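Local coordinates for protein ferritin (Mycoplasma penetrans, PDB 7DIE) that binds ferric iron as a 24-subunit ferritin and probably takes up and oxidises ferrous iron for storage, at residues E114-A119 with E123-M128. Residues are numbered along the deposited sequence; the frame is centred on the assembly and turned at random.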
ATOM      1  N   GLU A 114      34.968  25.640 -34.667  1.00 25.49           N
ATOM      2  CA  GLU A 114      35.151  26.733 -35.614  1.00 27.32           C
ATOM      3  C   GLU A 114      35.287  26.219 -37.047  1.00 27.64           C
ATOM      4  O   GLU A 114      34.664  26.756 -37.973  1.00 28.86           O
ATOM      5  CB  GLU A 114      36.377  27.550 -35.227  1.00 28.30           C
ATOM      6  CG  GLU A 114      36.599  28.726 -36.155  1.00 30.90           C
ATOM      7  CD  GLU A 114      37.815  29.562 -35.774  1.00 45.74           C
ATOM      8  OE1 GLU A 114      37.993  30.637 -36.378  1.00 44.01           O
ATOM      9  OE2 GLU A 114      38.577  29.158 -34.869  1.00 47.06           O
ATOM     10  N   ILE A 115      36.107  25.187 -37.251  1.00 25.37           N
ATOM     11  CA  ILE A 115      36.341  24.708 -38.609  1.00 26.72           C
ATOM     12  C   ILE A 115      35.084  24.056 -39.168  1.00 28.28           C
ATOM     13  O   ILE A 115      34.756  24.233 -40.343  1.00 27.12           O
ATOM     14  CB  ILE A 115      37.559  23.758 -38.665  1.00 28.99           C
ATOM     15  CG1 ILE A 115      38.821  24.446 -38.139  1.00 34.71           C
ATOM     16  CG2 ILE A 115      37.816  23.264 -40.099  1.00 31.28           C
ATOM     17  CD1 ILE A 115      39.040  25.832 -38.700  1.00 42.18           C
ATOM     18  N   SER A 116      34.337  23.310 -38.345  1.00 29.22           N
ATOM     19  CA  SER A 116      33.124  22.693 -38.883  1.00 25.66           C
ATOM     20  C   SER A 116      32.127  23.756 -39.340  1.00 27.34           C
ATOM     21  O   SER A 116      31.502  23.618 -40.400  1.00 31.46           O
ATOM     22  CB  SER A 116      32.497  21.734 -37.855  1.00 26.50           C
ATOM     23  OG  SER A 116      32.062  22.454 -36.732  1.00 31.04           O
ATOM     24  N   LEU A 117      31.994  24.847 -38.581  1.00 27.24           N
ATOM     25  CA  LEU A 117      31.109  25.929 -39.004  1.00 27.33           C
ATOM     26  C   LEU A 117      31.625  26.585 -40.284  1.00 27.51           C
ATOM     27  O   LEU A 117      30.858  26.860 -41.216  1.00 26.30           O
ATOM     28  CB  LEU A 117      30.979  26.975 -37.890  1.00 25.75           C
ATOM     29  CG  LEU A 117      30.058  28.169 -38.181  1.00 31.19           C
ATOM     30  CD1 LEU A 117      28.642  27.682 -38.398  1.00 29.11           C
ATOM     31  CD2 LEU A 117      30.086  29.212 -37.057  1.00 32.17           C
ATOM     32  N   LEU A 118      32.926  26.871 -40.323  1.00 30.32           N
ATOM     33  CA  LEU A 118      33.550  27.435 -41.526  1.00 28.26           C
ATOM     34  C   LEU A 118      33.216  26.602 -42.754  1.00 30.63           C
ATOM     35  O   LEU A 118      32.874  27.130 -43.820  1.00 31.40           O
ATOM     36  CB  LEU A 118      35.065  27.472 -41.324  1.00 30.62           C
ATOM     37  CG  LEU A 118      35.885  27.992 -42.497  1.00 36.23           C
ATOM     38  CD1 LEU A 118      35.475  29.435 -42.748  1.00 33.76           C
ATOM     39  CD2 LEU A 118      37.356  27.860 -42.163  1.00 32.46           C
ATOM     40  N   ALA A 119      33.315  25.292 -42.612  1.00 26.65           N
ATOM     41  CA  ALA A 119      33.082  24.340 -43.689  1.00 29.23           C
ATOM     42  C   ALA A 119      31.616  24.082 -43.947  1.00 30.61           C
ATOM     43  O   ALA A 119      31.309  23.231 -44.789  1.00 33.32           O
ATOM     44  CB  ALA A 119      33.790  23.023 -43.368  1.00 30.47           C
ATOM     45  N   GLU A 123      25.932  19.764 -39.158  1.00 28.25           N
ATOM     46  CA  GLU A 123      25.761  18.577 -38.327  1.00 27.86           C
ATOM     47  C   GLU A 123      26.886  18.470 -37.303  1.00 28.75           C
ATOM     48  O   GLU A 123      26.639  18.235 -36.117  1.00 24.01           O
ATOM     49  CB  GLU A 123      25.688  17.330 -39.205  1.00 26.25           C
ATOM     50  CG  GLU A 123      24.427  17.341 -40.081  1.00 27.68           C
ATOM     51  CD  GLU A 123      24.405  16.265 -41.159  1.00 25.51           C
ATOM     52  OE1 GLU A 123      25.436  15.627 -41.409  1.00 27.07           O
ATOM     53  OE2 GLU A 123      23.330  16.054 -41.749  1.00 29.09           O
ATOM     54  N   THR A 124      28.134  18.635 -37.742  1.00 24.89           N
ATOM     55  CA  THR A 124      29.246  18.547 -36.798  1.00 24.98           C
ATOM     56  C   THR A 124      29.242  19.726 -35.829  1.00 28.68           C
ATOM     57  O   THR A 124      29.476  19.551 -34.622  1.00 26.09           O
ATOM     58  CB  THR A 124      30.571  18.447 -37.569  1.00 24.42           C
ATOM     59  OG1 THR A 124      30.569  17.240 -38.338  1.00 27.17           O
ATOM     60  CG2 THR A 124      31.764  18.397 -36.608  1.00 24.10           C
ATOM     61  N   PHE A 125      28.948  20.933 -36.328  1.00 26.04           N
ATOM     62  CA  PHE A 125      28.849  22.085 -35.436  1.00 25.38           C
ATOM     63  C   PHE A 125      27.825  21.833 -34.330  1.00 27.19           C
ATOM     64  O   PHE A 125      28.084  22.123 -33.155  1.00 23.76           O
ATOM     65  CB  PHE A 125      28.486  23.344 -36.236  1.00 24.31           C
ATOM     66  CG  PHE A 125      28.361  24.596 -35.386  1.00 27.87           C
ATOM     67  CD1 PHE A 125      29.493  25.248 -34.911  1.00 27.20           C
ATOM     68  CD2 PHE A 125      27.114  25.117 -35.070  1.00 28.46           C
ATOM     69  CE1 PHE A 125      29.382  26.390 -34.142  1.00 25.77           C
ATOM     70  CE2 PHE A 125      26.988  26.259 -34.290  1.00 27.47           C
ATOM     71  CZ  PHE A 125      28.123  26.900 -33.824  1.00 29.91           C
ATOM     72  N   GLU A 126      26.671  21.263 -34.687  1.00 25.31           N
ATOM     73  CA  GLU A 126      25.625  20.988 -33.700  1.00 25.56           C
ATOM     74  C   GLU A 126      26.108  19.966 -32.662  1.00 26.92           C
ATOM     75  O   GLU A 126      25.931  20.149 -31.452  1.00 26.28           O
ATOM     76  CB  GLU A 126      24.363  20.505 -34.432  1.00 24.53           C
ATOM     77  CG  GLU A 126      23.072  20.438 -33.582  1.00 23.68           C
ATOM     78  CD  GLU A 126      23.083  19.307 -32.528  1.00 30.85           C
ATOM     79  OE1 GLU A 126      23.669  18.226 -32.796  1.00 27.71           O
ATOM     80  OE2 GLU A 126      22.488  19.505 -31.429  1.00 30.87           O
ATOM     81  N   ARG A 127      26.742  18.886 -33.119  1.00 24.21           N
ATOM     82  CA  ARG A 127      27.244  17.877 -32.187  1.00 24.26           C
ATOM     83  C   ARG A 127      28.315  18.452 -31.265  1.00 28.40           C
ATOM     84  O   ARG A 127      28.430  18.043 -30.102  1.00 25.73           O
ATOM     85  CB  ARG A 127      27.782  16.658 -32.962  1.00 25.08           C
ATOM     86  CG  ARG A 127      28.622  15.655 -32.117  1.00 25.53           C
ATOM     87  CD  ARG A 127      27.753  14.830 -31.116  1.00 26.01           C
ATOM     88  NE  ARG A 127      27.197  15.659 -30.037  1.00 23.63           N
ATOM     89  CZ  ARG A 127      26.316  15.233 -29.131  1.00 31.98           C
ATOM     90  NH1 ARG A 127      25.911  13.968 -29.142  1.00 25.81           N
ATOM     91  NH2 ARG A 127      25.845  16.071 -28.208  1.00 27.48           N
ATOM     92  N   MET A 128      29.074  19.433 -31.737  1.00 25.27           N
ATOM     93  CA  MET A 128      30.128  19.999 -30.905  1.00 26.94           C
ATOM     94  C   MET A 128      29.602  20.911 -29.811  1.00 24.90           C
ATOM     95  O   MET A 128      30.351  21.199 -28.871  1.00 25.25           O
ATOM     96  CB  MET A 128      31.142  20.764 -31.775  1.00 27.63           C
ATOM     97  CG  MET A 128      31.970  19.837 -32.692  1.00 25.58           C
ATOM     98  SD  MET A 128      32.797  18.463 -31.826  1.00 29.45           S
ATOM     99  CE  MET A 128      33.902  19.321 -30.705  1.00 25.59           C
TER
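Leu117 lies alongside Phe125, the two side chains pointing the same way from neighbouring helices. Along Leu117, CB comes first, 3.8 Å from CD1 of Phe125. CG sits anti to the backbone N (chi1 -179°), and from there the fork sends its methyls to the ring. CD2 of Leu117 approaches CE1 of Phe125 at 4.1 Å. CD1 settles over the middle of one face, 4.3 Å from the Phe125 centroid and 8° off the normal, a CH-pi contact. A branched leucine suits this place because its two methyls can address one flat partner at different points. The pair joins helix 91-118 to helix 122-150, consecutive antiparallel members of the ferritin four-helix bundle, whose local axes run at 151° to each other, 8.2 Å apart at closest approach. Phenylalanine offers Leu117 a broad apolar face and also packs on Phe125 of one neighbouring subunit and Phe122 of another; Leu117 packs on Leu117 of both, consistent with the threefold junction of a ferritin shell. Ser116, whose CA lies nearest that of Phe125, suits the close approach by being small: its CB is 3.6 Å from CG2 of Thr124. Its OG, turned back to bond the carbonyls of Val112 and Thr113, lies 3.5 Å from CA of Phe125 without a hydrogen bond across. Thr124 turns its methyl to Ser116, while OG1 is hydrogen-bonded with Tyr67 OH and Asp121 OD2.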